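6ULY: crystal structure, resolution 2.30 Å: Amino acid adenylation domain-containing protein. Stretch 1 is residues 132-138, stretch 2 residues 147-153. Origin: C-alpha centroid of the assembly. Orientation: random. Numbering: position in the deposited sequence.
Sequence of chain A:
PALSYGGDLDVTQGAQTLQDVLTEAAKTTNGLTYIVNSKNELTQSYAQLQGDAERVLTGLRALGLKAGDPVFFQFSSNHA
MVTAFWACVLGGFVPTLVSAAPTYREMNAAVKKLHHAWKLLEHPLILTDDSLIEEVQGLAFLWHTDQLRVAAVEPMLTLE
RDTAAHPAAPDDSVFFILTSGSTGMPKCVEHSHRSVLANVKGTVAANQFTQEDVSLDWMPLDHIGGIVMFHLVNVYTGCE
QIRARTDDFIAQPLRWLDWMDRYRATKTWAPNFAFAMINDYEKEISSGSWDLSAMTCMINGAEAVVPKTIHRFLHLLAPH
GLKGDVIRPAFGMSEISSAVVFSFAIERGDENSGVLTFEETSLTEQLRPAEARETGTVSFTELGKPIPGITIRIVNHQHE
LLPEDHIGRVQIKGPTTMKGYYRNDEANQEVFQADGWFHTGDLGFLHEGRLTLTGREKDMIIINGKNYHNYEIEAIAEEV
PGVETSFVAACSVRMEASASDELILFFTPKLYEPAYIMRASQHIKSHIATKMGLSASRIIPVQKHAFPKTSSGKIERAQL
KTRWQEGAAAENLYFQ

Stretch 1 (132-138) LIEEVQG
Stretch 2 147-153: QLRVAAV

Val150 is the apolar centre of this contact. Its CA-to-CB bond points toward the helix, and its chi1 is t (-164°). CG1 of Val150 lies 3.8 Å from CG1 of Ile133 and 3.8 Å from CG1 of Val136. CG2 of Val150 meets the aliphatic part of Gln137, 4.0 Å from its CG. One branched side chain thus touches three residues spaced three and one apart on the helix.

Ile133 is the main helical partner. Its CB also points toward the strand, and both chi angles are t (-174° and 169°). The extended side chain carries Ile133 CD1 to Ala152, 3.8 Å from Ala152 N and 4.1 Å from Ala152 CB. The same CD1 of Ile133 also lies 4.2 Å from Ala151 C. Val136 has chi1 t (170°) and its CB points sideways, yet CG1 still reaches Val150.

The backbone frame is a helix over a strand. Residues 133-136 are helical, with phi from -63° to -59° and psi from -52° to -34°. Val136 N donates to Leu132 O at 2.8 Å, and Gln137 N to Ile133 O at 2.9 Å. Residues 150-152 are extended, with phi/psi of -129/152, -158/137 and -89/153. Extended geometry alternates the side chains: Val150 and Ala152 point toward the helix, Ala151 away. The axes approach to 8.7 Å and run nearly antiparallel, at 174°. In register, Ile133 CA is 6.4 Å from Ala152 CA, and Gln137 CA is 6.6 Å from Val150 CA.

Farther out, Leu148 extends the contact past the strand residues. Its phi/psi is -76/134, its CB points toward the helix, and its rotamer is t, p (-168°, 66°). CD2 of Leu148 packs against backbone carbonyls, 3.7 Å from Val136 O and 3.8 Å from Gln137 O. These are van der Waals contacts, since a methyl carbon offers no conventional donor.

Gln137 forms the polar edge. It is exposed, its CB points sideways, and chi1 and chi2 are m and t (-79° and 173°), with chi3 at -25°. Its amide makes no hydrogen bond to the strand. Next to it, Gly138 N donates to Glu135 O at 2.8 Å and weakly to Glu134 O at 3.4 Å. Glu134 and Arg149 point away, and the Glu134 side chain is modelled only to CB.

No hydrogen bond joins the two stretches. The 270 Å² buried between them, both sides summed, is held by apolar and van der Waals packing.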

# COMPACT_ATOMS: atom_id res chain seq x y z
N LEU A 132 25.26 15.73 -11.03
CA LEU A 132 24.72 14.57 -10.33
C LEU A 132 25.36 13.25 -10.73
O LEU A 132 25.18 12.26 -10.00
CB LEU A 132 23.21 14.44 -10.57
CG LEU A 132 22.26 15.34 -9.79
CD1 LEU A 132 20.83 15.06 -10.23
CD2 LEU A 132 22.41 15.14 -8.29
N ILE A 133 26.08 13.18 -11.85
CA ILE A 133 26.49 11.88 -12.37
C ILE A 133 27.37 11.15 -11.37
O ILE A 133 27.31 9.92 -11.26
CB ILE A 133 27.20 12.05 -13.73
CG1 ILE A 133 27.49 10.67 -14.33
CG2 ILE A 133 28.48 12.85 -13.57
CD1 ILE A 133 27.94 10.71 -15.77
N GLU A 134 28.19 11.88 -10.61
CA GLU A 134 29.01 11.24 -9.58
C GLU A 134 28.13 10.59 -8.52
O GLU A 134 28.31 9.41 -8.18
CB GLU A 134 29.96 12.26 -8.95
N GLU A 135 27.16 11.34 -7.99
CA GLU A 135 26.22 10.79 -7.02
C GLU A 135 25.46 9.61 -7.61
O GLU A 135 25.40 8.53 -7.01
CB GLU A 135 25.26 11.88 -6.55
CG GLU A 135 25.93 13.04 -5.84
CD GLU A 135 25.02 14.25 -5.69
OE1 GLU A 135 25.26 15.27 -6.39
OE2 GLU A 135 24.05 14.18 -4.90
N VAL A 136 24.85 9.81 -8.78
CA VAL A 136 24.02 8.76 -9.37
C VAL A 136 24.83 7.49 -9.61
O VAL A 136 24.31 6.38 -9.51
CB VAL A 136 23.37 9.26 -10.67
CG1 VAL A 136 22.70 8.12 -11.41
CG2 VAL A 136 22.36 10.37 -10.37
N GLN A 137 26.12 7.64 -9.94
CA GLN A 137 26.96 6.46 -10.15
C GLN A 137 27.15 5.67 -8.86
O GLN A 137 27.43 4.47 -8.93
CB GLN A 137 28.31 6.87 -10.72
CG GLN A 137 28.29 7.17 -12.22
CD GLN A 137 29.60 7.73 -12.75
OE1 GLN A 137 30.38 8.32 -12.00
NE2 GLN A 137 29.84 7.54 -14.04
N GLY A 138 27.00 6.31 -7.70
CA GLY A 138 27.12 5.60 -6.44
C GLY A 138 26.07 4.53 -6.24
O GLY A 138 26.27 3.63 -5.42
N GLN A 147 24.83 -3.76 -13.46
CA GLN A 147 23.99 -3.41 -14.59
C GLN A 147 23.67 -1.93 -14.65
O GLN A 147 22.87 -1.51 -15.50
CB GLN A 147 22.68 -4.21 -14.53
CG GLN A 147 22.85 -5.71 -14.68
CD GLN A 147 23.15 -6.11 -16.11
OE1 GLN A 147 22.27 -6.55 -16.84
NE2 GLN A 147 24.41 -5.97 -16.51
N LEU A 148 24.25 -1.12 -13.77
CA LEU A 148 23.99 0.31 -13.77
C LEU A 148 24.74 0.97 -14.92
O LEU A 148 25.92 0.69 -15.16
CB LEU A 148 24.41 0.93 -12.44
CG LEU A 148 23.93 2.37 -12.21
CD1 LEU A 148 22.42 2.42 -12.12
CD2 LEU A 148 24.57 2.97 -10.97
N ARG A 149 24.04 1.85 -15.65
CA ARG A 149 24.62 2.61 -16.75
C ARG A 149 24.16 4.05 -16.63
O ARG A 149 22.95 4.31 -16.54
CB ARG A 149 24.21 2.03 -18.11
CG ARG A 149 24.88 0.72 -18.46
CD ARG A 149 24.24 0.08 -19.68
NE ARG A 149 24.85 -1.19 -20.03
CZ ARG A 149 24.38 -2.02 -20.96
NH1 ARG A 149 23.28 -1.72 -21.64
NH2 ARG A 149 25.01 -3.16 -21.21
N VAL A 150 25.11 4.98 -16.61
CA VAL A 150 24.82 6.40 -16.43
C VAL A 150 25.50 7.19 -17.54
O VAL A 150 26.54 6.79 -18.08
CB VAL A 150 25.29 6.90 -15.04
CG1 VAL A 150 24.65 8.24 -14.72
CG2 VAL A 150 24.97 5.87 -13.97
N ALA A 151 24.91 8.34 -17.87
CA ALA A 151 25.47 9.22 -18.89
C ALA A 151 24.93 10.62 -18.66
O ALA A 151 23.74 10.79 -18.37
CB ALA A 151 25.12 8.74 -20.30
N ALA A 152 25.81 11.61 -18.77
CA ALA A 152 25.43 13.00 -18.59
C ALA A 152 24.97 13.61 -19.91
O ALA A 152 25.40 13.18 -20.99
CB ALA A 152 26.60 13.82 -18.03
N VAL A 153 24.10 14.61 -19.81
CA VAL A 153 23.52 15.24 -20.99
C VAL A 153 24.42 16.33 -21.55
O VAL A 153 24.58 16.42 -22.77
CB VAL A 153 22.12 15.79 -20.63
CG1 VAL A 153 21.66 16.80 -21.66
CG2 VAL A 153 21.12 14.65 -20.52